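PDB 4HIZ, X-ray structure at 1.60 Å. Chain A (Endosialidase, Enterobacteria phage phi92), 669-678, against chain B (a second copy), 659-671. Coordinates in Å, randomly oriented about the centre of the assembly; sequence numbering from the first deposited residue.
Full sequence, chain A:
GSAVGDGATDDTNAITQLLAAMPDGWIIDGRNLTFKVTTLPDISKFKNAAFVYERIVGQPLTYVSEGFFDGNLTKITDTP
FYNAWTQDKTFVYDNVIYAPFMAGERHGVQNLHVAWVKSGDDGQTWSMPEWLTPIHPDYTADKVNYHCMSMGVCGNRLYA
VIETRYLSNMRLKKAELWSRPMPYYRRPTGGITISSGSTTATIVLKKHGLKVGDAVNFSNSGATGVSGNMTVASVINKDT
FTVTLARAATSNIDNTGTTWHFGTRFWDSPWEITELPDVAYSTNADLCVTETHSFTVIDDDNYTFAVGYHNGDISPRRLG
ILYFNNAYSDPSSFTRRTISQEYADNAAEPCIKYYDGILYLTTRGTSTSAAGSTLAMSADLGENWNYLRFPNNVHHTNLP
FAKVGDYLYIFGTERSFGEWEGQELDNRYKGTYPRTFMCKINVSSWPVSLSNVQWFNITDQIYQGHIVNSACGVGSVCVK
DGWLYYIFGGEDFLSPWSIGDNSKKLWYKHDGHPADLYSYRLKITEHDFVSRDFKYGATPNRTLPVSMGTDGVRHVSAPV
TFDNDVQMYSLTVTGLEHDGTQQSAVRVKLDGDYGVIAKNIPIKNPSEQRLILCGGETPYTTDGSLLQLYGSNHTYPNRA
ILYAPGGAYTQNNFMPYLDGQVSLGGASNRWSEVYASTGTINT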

ATOM      1  N   ASN A 669     -28.322  42.058  33.455  1.00 18.49           N
ATOM      2  CA  ASN A 669     -28.619  40.648  33.178  1.00 16.83           C
ATOM      3  C   ASN A 669     -29.296  40.089  34.398  1.00 15.85           C
ATOM      4  O   ASN A 669     -28.724  39.250  35.124  1.00 15.00           O
ATOM      5  CB  ASN A 669     -27.340  39.858  32.895  1.00 16.39           C
ATOM      6  CG  ASN A 669     -26.662  40.296  31.616  1.00 15.76           C
ATOM      7  OD1 ASN A 669     -25.870  41.268  31.601  1.00 16.68           O
ATOM      8  ND2 ASN A 669     -26.934  39.579  30.537  1.00 15.69           N
ATOM      9  N   ARG A 670     -30.499  40.593  34.662  1.00 15.96           N
ATOM     10  CA  ARG A 670     -31.236  40.188  35.856  1.00 15.75           C
ATOM     11  C   ARG A 670     -32.074  38.952  35.561  1.00 14.77           C
ATOM     12  O   ARG A 670     -32.765  38.888  34.548  1.00 15.40           O
ATOM     13  CB  ARG A 670     -32.157  41.321  36.334  1.00 16.24           C
ATOM     14  CG  ARG A 670     -31.410  42.516  36.901  1.00 17.83           C
ATOM     15  CD  ARG A 670     -32.318  43.729  36.931  1.00 20.32           C
ATOM     16  NE  ARG A 670     -32.635  44.220  35.590  1.00 24.25           N
ATOM     17  CZ  ARG A 670     -33.232  45.380  35.381  1.00 32.44           C
ATOM     18  NH1 ARG A 670     -33.562  46.146  36.419  1.00 36.43           N
ATOM     19  NH2 ARG A 670     -33.489  45.781  34.150  1.00 35.93           N
ATOM     20  N   TRP A 671     -32.030  37.974  36.457  1.00 14.08           N
ATOM     21  CA  TRP A 671     -32.968  36.837  36.364  1.00 14.00           C
ATOM     22  C   TRP A 671     -34.377  37.390  36.516  1.00 14.86           C
ATOM     23  O   TRP A 671     -34.587  38.392  37.210  1.00 15.63           O
ATOM     24  CB  TRP A 671     -32.715  35.837  37.493  1.00 14.66           C
ATOM     25  CG  TRP A 671     -31.315  35.321  37.506  1.00 15.25           C
ATOM     26  CD1 TRP A 671     -30.258  35.787  38.274  1.00 15.28           C
ATOM     27  CD2 TRP A 671     -30.776  34.278  36.679  1.00 14.76           C
ATOM     28  NE1 TRP A 671     -29.115  35.077  37.971  1.00 14.93           N
ATOM     29  CE2 TRP A 671     -29.404  34.138  37.016  1.00 14.61           C
ATOM     30  CE3 TRP A 671     -31.324  33.424  35.722  1.00 14.81           C
ATOM     31  CZ2 TRP A 671     -28.571  33.204  36.404  1.00 14.71           C
ATOM     32  CZ3 TRP A 671     -30.491  32.484  35.106  1.00 15.15           C
ATOM     33  CH2 TRP A 671     -29.130  32.368  35.470  1.00 15.05           C
ATOM     34  N   SER A 672     -35.356  36.762  35.883  1.00 15.20           N
ATOM     35  CA  SER A 672     -36.727  37.271  36.052  1.00 17.46           C
ATOM     36  C   SER A 672     -37.209  37.084  37.488  1.00 18.63           C
ATOM     37  O   SER A 672     -37.880  37.960  38.049  1.00 20.17           O
ATOM     38  CB  SER A 672     -37.705  36.594  35.080  1.00 18.42           C
ATOM     39  OG  SER A 672     -37.640  35.180  35.239  1.00 18.54           O
ATOM     40  N   GLU A 673     -36.844  35.950  38.093  1.00 17.82           N
ATOM     41  CA  GLU A 673     -37.372  35.587  39.391  1.00 18.15           C
ATOM     42  C   GLU A 673     -36.533  34.419  39.880  1.00 16.94           C
ATOM     43  O   GLU A 673     -36.040  33.628  39.069  1.00 17.08           O
ATOM     44  CB  GLU A 673     -38.856  35.172  39.254  1.00 20.75           C
ATOM     45  CG  GLU A 673     -39.569  34.931  40.589  1.00 22.99           C
ATOM     46  CD  GLU A 673     -41.078  34.970  40.438  1.00 24.74           C
ATOM     47  OE1 GLU A 673     -41.565  34.955  39.284  1.00 27.34           O
ATOM     48  OE2 GLU A 673     -41.786  35.019  41.458  1.00 24.59           O
ATOM     49  N   VAL A 674     -36.365  34.320  41.199  1.00 16.21           N
ATOM     50  CA  VAL A 674     -35.558  33.274  41.811  1.00 16.34           C
ATOM     51  C   VAL A 674     -36.491  32.391  42.627  1.00 16.73           C
ATOM     52  O   VAL A 674     -37.323  32.905  43.383  1.00 17.58           O
ATOM     53  CB  VAL A 674     -34.458  33.895  42.753  1.00 17.67           C
ATOM     54  CG1 VAL A 674     -33.642  32.793  43.412  1.00 18.51           C
ATOM     55  CG2 VAL A 674     -33.548  34.832  41.964  1.00 18.13           C
ATOM     56  N   TYR A 675     -36.350  31.072  42.496  1.00 15.87           N
ATOM     57  CA  TYR A 675     -37.253  30.141  43.167  1.00 15.38           C
ATOM     58  C   TYR A 675     -36.433  29.305  44.127  1.00 15.16           C
ATOM     59  O   TYR A 675     -35.472  28.654  43.709  1.00 15.63           O
ATOM     60  CB  TYR A 675     -37.886  29.197  42.150  1.00 15.48           C
ATOM     61  CG  TYR A 675     -38.961  29.799  41.261  1.00 16.28           C
ATOM     62  CD1 TYR A 675     -38.628  30.560  40.145  1.00 17.45           C
ATOM     63  CD2 TYR A 675     -40.310  29.581  41.534  1.00 18.77           C
ATOM     64  CE1 TYR A 675     -39.627  31.095  39.311  1.00 19.96           C
ATOM     65  CE2 TYR A 675     -41.316  30.107  40.718  1.00 21.13           C
ATOM     66  CZ  TYR A 675     -40.971  30.870  39.617  1.00 22.11           C
ATOM     67  OH  TYR A 675     -41.963  31.384  38.805  1.00 25.29           O
ATOM     68  N   ALA A 676     -36.805  29.296  45.402  1.00 15.23           N
ATOM     69  CA  ALA A 676     -36.051  28.509  46.396  1.00 15.06           C
ATOM     70  C   ALA A 676     -36.979  28.121  47.542  1.00 16.16           C
ATOM     71  O   ALA A 676     -37.979  28.788  47.778  1.00 17.58           O
ATOM     72  CB  ALA A 676     -34.829  29.276  46.932  1.00 15.40           C
ATOM     73  N   SER A 677     -36.629  27.065  48.266  1.00 16.35           N
ATOM     74  CA  SER A 677     -37.534  26.538  49.267  1.00 19.20           C
ATOM     75  C   SER A 677     -37.645  27.478  50.444  1.00 20.79           C
ATOM     76  O   SER A 677     -38.667  27.529  51.123  1.00 22.07           O
ATOM     77  CB  SER A 677     -37.026  25.195  49.750  1.00 21.73           C
ATOM     78  OG  SER A 677     -37.099  24.262  48.693  1.00 24.32           O
ATOM     79  N   THR A 678     -36.570  28.198  50.710  1.00 22.23           N
ATOM     80  CA  THR A 678     -36.644  29.250  51.712  1.00 24.12           C
ATOM     81  C   THR A 678     -36.386  30.567  51.029  1.00 23.39           C
ATOM     82  O   THR A 678     -35.508  30.655  50.168  1.00 22.08           O
ATOM     83  CB  THR A 678     -35.675  29.049  52.887  1.00 25.62           C
ATOM     84  OG1 THR A 678     -35.658  30.246  53.678  1.00 28.73           O
ATOM     85  CG2 THR A 678     -34.244  28.722  52.426  1.00 24.08           C
TER
ATOM     86  N   ASP B 659     -31.949  40.133  29.736  1.00 16.91           N
ATOM     87  CA  ASP B 659     -32.334  40.750  31.003  1.00 18.20           C
ATOM     88  C   ASP B 659     -33.830  40.583  31.286  1.00 18.15           C
ATOM     89  O   ASP B 659     -34.680  40.789  30.400  1.00 19.23           O
ATOM     90  CB  ASP B 659     -31.980  42.245  30.888  1.00 20.08           C
ATOM     91  CG  ASP B 659     -32.226  43.023  32.153  1.00 23.50           C
ATOM     92  OD1 ASP B 659     -31.909  42.563  33.259  1.00 21.57           O
ATOM     93  OD2 ASP B 659     -32.725  44.145  32.020  1.00 29.23           O
ATOM     94  N   GLY B 660     -34.145  40.194  32.521  1.00 18.73           N
ATOM     95  CA  GLY B 660     -35.511  40.179  33.012  1.00 19.31           C
ATOM     96  C   GLY B 660     -36.443  39.145  32.406  1.00 20.54           C
ATOM     97  O   GLY B 660     -37.671  39.327  32.471  1.00 23.89           O
ATOM     98  N   GLN B 661     -35.897  38.069  31.830  1.00 18.41           N
ATOM     99  CA  GLN B 661     -36.727  37.092  31.126  1.00 18.84           C
ATOM    100  C   GLN B 661     -36.572  35.646  31.582  1.00 17.08           C
ATOM    101  O   GLN B 661     -37.459  34.836  31.326  1.00 17.99           O
ATOM    102  CB  GLN B 661     -36.480  37.131  29.598  1.00 22.13           C
ATOM    103  CG  GLN B 661     -36.745  38.476  28.956  1.00 26.13           C
ATOM    104  CD  GLN B 661     -36.317  38.525  27.492  1.00 30.88           C
ATOM    105  OE1 GLN B 661     -36.206  37.498  26.844  1.00 27.38           O
ATOM    106  NE2 GLN B 661     -36.037  39.731  26.988  1.00 37.84           N
ATOM    107  N   VAL B 662     -35.449  35.311  32.204  1.00 15.25           N
ATOM    108  CA  VAL B 662     -35.057  33.924  32.421  1.00 13.87           C
ATOM    109  C   VAL B 662     -35.150  33.607  33.909  1.00 14.20           C
ATOM    110  O   VAL B 662     -34.602  34.321  34.745  1.00 14.80           O
ATOM    111  CB  VAL B 662     -33.565  33.710  31.989  1.00 15.49           C
ATOM    112  CG1 VAL B 662     -33.124  32.287  32.251  1.00 15.84           C
ATOM    113  CG2 VAL B 662     -33.340  34.145  30.498  1.00 18.02           C
ATOM    114  N   SER B 663     -35.804  32.512  34.250  1.00 14.87           N
ATOM    115  CA  SER B 663     -35.966  32.223  35.667  1.00 16.39           C
ATOM    116  C   SER B 663     -34.796  31.414  36.223  1.00 14.77           C
ATOM    117  O   SER B 663     -34.157  30.637  35.512  1.00 14.76           O
ATOM    118  CB  SER B 663     -37.306  31.550  35.962  1.00 22.38           C
ATOM    119  OG  SER B 663     -37.224  30.201  35.701  1.00 26.58           O
ATOM    120  N   LEU B 664     -34.541  31.613  37.501  1.00 14.36           N
ATOM    121  CA  LEU B 664     -33.467  30.921  38.213  1.00 13.99           C
ATOM    122  C   LEU B 664     -34.182  29.993  39.191  1.00 14.37           C
ATOM    123  O   LEU B 664     -34.794  30.468  40.161  1.00 16.00           O
ATOM    124  CB  LEU B 664     -32.594  31.957  38.929  1.00 13.95           C
ATOM    125  CG  LEU B 664     -31.415  31.400  39.704  1.00 15.54           C
ATOM    126  CD1 LEU B 664     -30.602  30.507  38.754  1.00 16.02           C
ATOM    127  CD2 LEU B 664     -30.595  32.592  40.230  1.00 17.02           C
ATOM    128  N   GLY B 665     -34.105  28.683  38.952  1.00 13.48           N
ATOM    129  CA  GLY B 665     -35.049  27.757  39.591  1.00 13.71           C
ATOM    130  C   GLY B 665     -36.400  27.855  38.885  1.00 14.26           C
ATOM    131  O   GLY B 665     -36.589  28.642  37.923  1.00 14.87           O
ATOM    132  N   GLY B 666     -37.353  27.045  39.335  1.00 14.29           N
ATOM    133  CA  GLY B 666     -38.720  27.165  38.857  1.00 15.15           C
ATOM    134  C   GLY B 666     -39.696  26.629  39.890  1.00 16.28           C
ATOM    135  O   GLY B 666     -39.295  26.118  40.935  1.00 15.58           O
ATOM    136  N   ALA B 667     -40.985  26.702  39.573  1.00 17.36           N
ATOM    137  CA  ALA B 667     -42.026  26.375  40.535  1.00 18.06           C
ATOM    138  C   ALA B 667     -41.936  24.938  41.035  1.00 18.29           C
ATOM    139  O   ALA B 667     -42.286  24.668  42.189  1.00 20.08           O
ATOM    140  CB  ALA B 667     -43.423  26.663  39.927  1.00 19.16           C
ATOM    141  N   SER B 668     -41.460  24.025  40.186  1.00 17.19           N
ATOM    142  CA  SER B 668     -41.310  22.617  40.577  1.00 18.00           C
ATOM    143  C   SER B 668     -39.854  22.217  40.696  1.00 17.24           C
ATOM    144  O   SER B 668     -39.540  21.032  40.788  1.00 16.95           O
ATOM    145  CB  SER B 668     -41.979  21.712  39.531  1.00 19.63           C
ATOM    146  OG  SER B 668     -43.340  22.047  39.429  1.00 22.20           O
ATOM    147  N   ASN B 669     -38.974  23.213  40.700  1.00 15.34           N
ATOM    148  CA  ASN B 669     -37.525  22.990  40.736  1.00 15.55           C
ATOM    149  C   ASN B 669     -36.902  24.104  41.553  1.00 15.16           C
ATOM    150  O   ASN B 669     -36.152  24.931  41.038  1.00 14.59           O
ATOM    151  CB  ASN B 669     -36.946  22.995  39.299  1.00 16.07           C
ATOM    152  CG  ASN B 669     -37.447  21.821  38.475  1.00 15.87           C
ATOM    153  OD1 ASN B 669     -36.802  20.759  38.424  1.00 19.18           O
ATOM    154  ND2 ASN B 669     -38.598  21.986  37.842  1.00 13.56           N
ATOM    155  N   ARG B 670     -37.214  24.126  42.842  1.00 15.52           N
ATOM    156  CA  ARG B 670     -36.709  25.192  43.713  1.00 15.48           C
ATOM    157  C   ARG B 670     -35.362  24.774  44.255  1.00 15.17           C
ATOM    158  O   ARG B 670     -35.197  23.622  44.684  1.00 15.54           O
ATOM    159  CB  ARG B 670     -37.666  25.402  44.892  1.00 17.77           C
ATOM    160  CG  ARG B 670     -39.059  25.925  44.442  1.00 19.52           C
ATOM    161  CD  ARG B 670     -40.104  25.710  45.490  1.00 21.82           C
ATOM    162  NE  ARG B 670     -40.506  24.300  45.583  1.00 25.29           N
ATOM    163  CZ  ARG B 670     -41.542  23.896  46.295  1.00 32.25           C
ATOM    164  NH1 ARG B 670     -42.245  24.793  46.979  1.00 32.15           N
ATOM    165  NH2 ARG B 670     -41.870  22.601  46.336  1.00 37.83           N
ATOM    166  N   TRP B 671     -34.412  25.705  44.257  1.00 14.69           N
ATOM    167  CA  TRP B 671     -33.159  25.478  44.982  1.00 15.15           C
ATOM    168  C   TRP B 671     -33.509  25.294  46.449  1.00 15.35           C
ATOM    169  O   TRP B 671     -34.483  25.871  46.934  1.00 16.57           O
ATOM    170  CB  TRP B 671     -32.243  26.687  44.825  1.00 15.02           C
ATOM    171  CG  TRP B 671     -31.990  27.037  43.395  1.00 14.71           C
ATOM    172  CD1 TRP B 671     -32.662  27.966  42.635  1.00 15.01           C
ATOM    173  CD2 TRP B 671     -31.030  26.435  42.533  1.00 15.09           C
ATOM    174  NE1 TRP B 671     -32.136  28.007  41.349  1.00 15.43           N
ATOM    175  CE2 TRP B 671     -31.142  27.069  41.260  1.00 15.62           C
ATOM    176  CE3 TRP B 671     -30.077  25.421  42.705  1.00 15.04           C
ATOM    177  CZ2 TRP B 671     -30.331  26.724  40.179  1.00 15.41           C
ATOM    178  CZ3 TRP B 671     -29.255  25.090  41.632  1.00 15.38           C
ATOM    179  CH2 TRP B 671     -29.383  25.749  40.384  1.00 15.52           C
TER
HETATM  180  O   HOH W   1     -33.220  37.100  32.498  1.00 13.96           O

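Interfaces between copies of one chain often combine a set of backbone hydrogen bonds, which fixes the register, with side chains that fit into the relief it leaves. The contact between chains A and B of this phage endosialidase, burying 925 Å² over both sides, is a compact example.

One end is set by charge. D659(B) grips R670(A) with both carboxylate oxygens: OD2 takes NH2 of R670(A) at 2.8 Å in a salt bridge, and OD1 takes NE of R670(A) at 3.0 Å, both near the guanidinium plane. OD1 of D659(B) also accepts the backbone N of R670(A) at 2.8 Å, tying side chain and main chain to one anchor. G660(B) N then bonds R670(A) O at 2.8 Å, and a water bridges that same oxygen to V662(B) N.

The backbones go on exchanging bonds: S672(A) N to V662(B) O at 2.8 Å, L664(B) N to E673(A) O at 3.0 Å, and Y675(A) N to L664(B) O at 2.9 Å. Beyond the turn from G666(B) to N669(B), W671(B) takes over, its O accepting S677(A) N at 2.8 Å.

L664(B) is the principal bump on its side. Its CD2 sits 3.6 Å from the centroid of the five-membered ring of W671(A), almost on the ring normal, so a methyl packs over the five-membered ring in a CH-pi contact; the same CD2 lies 4.1 Å from CG2 of V674(A). V662(B) CG1 meets W671(A) CZ3 at 3.9 Å.

Y675(A) reverses the roles, laying its broad ring against the glycine-rich bend. CA of G666(B) lies 3.8 Å from the ring centroid, over the face, while A667(B) CB approaches CE2 of Y675(A) at 4.1 Å. Neighbouring G665(B) suits the tight fit: a CB there would clash with Y675(A) O.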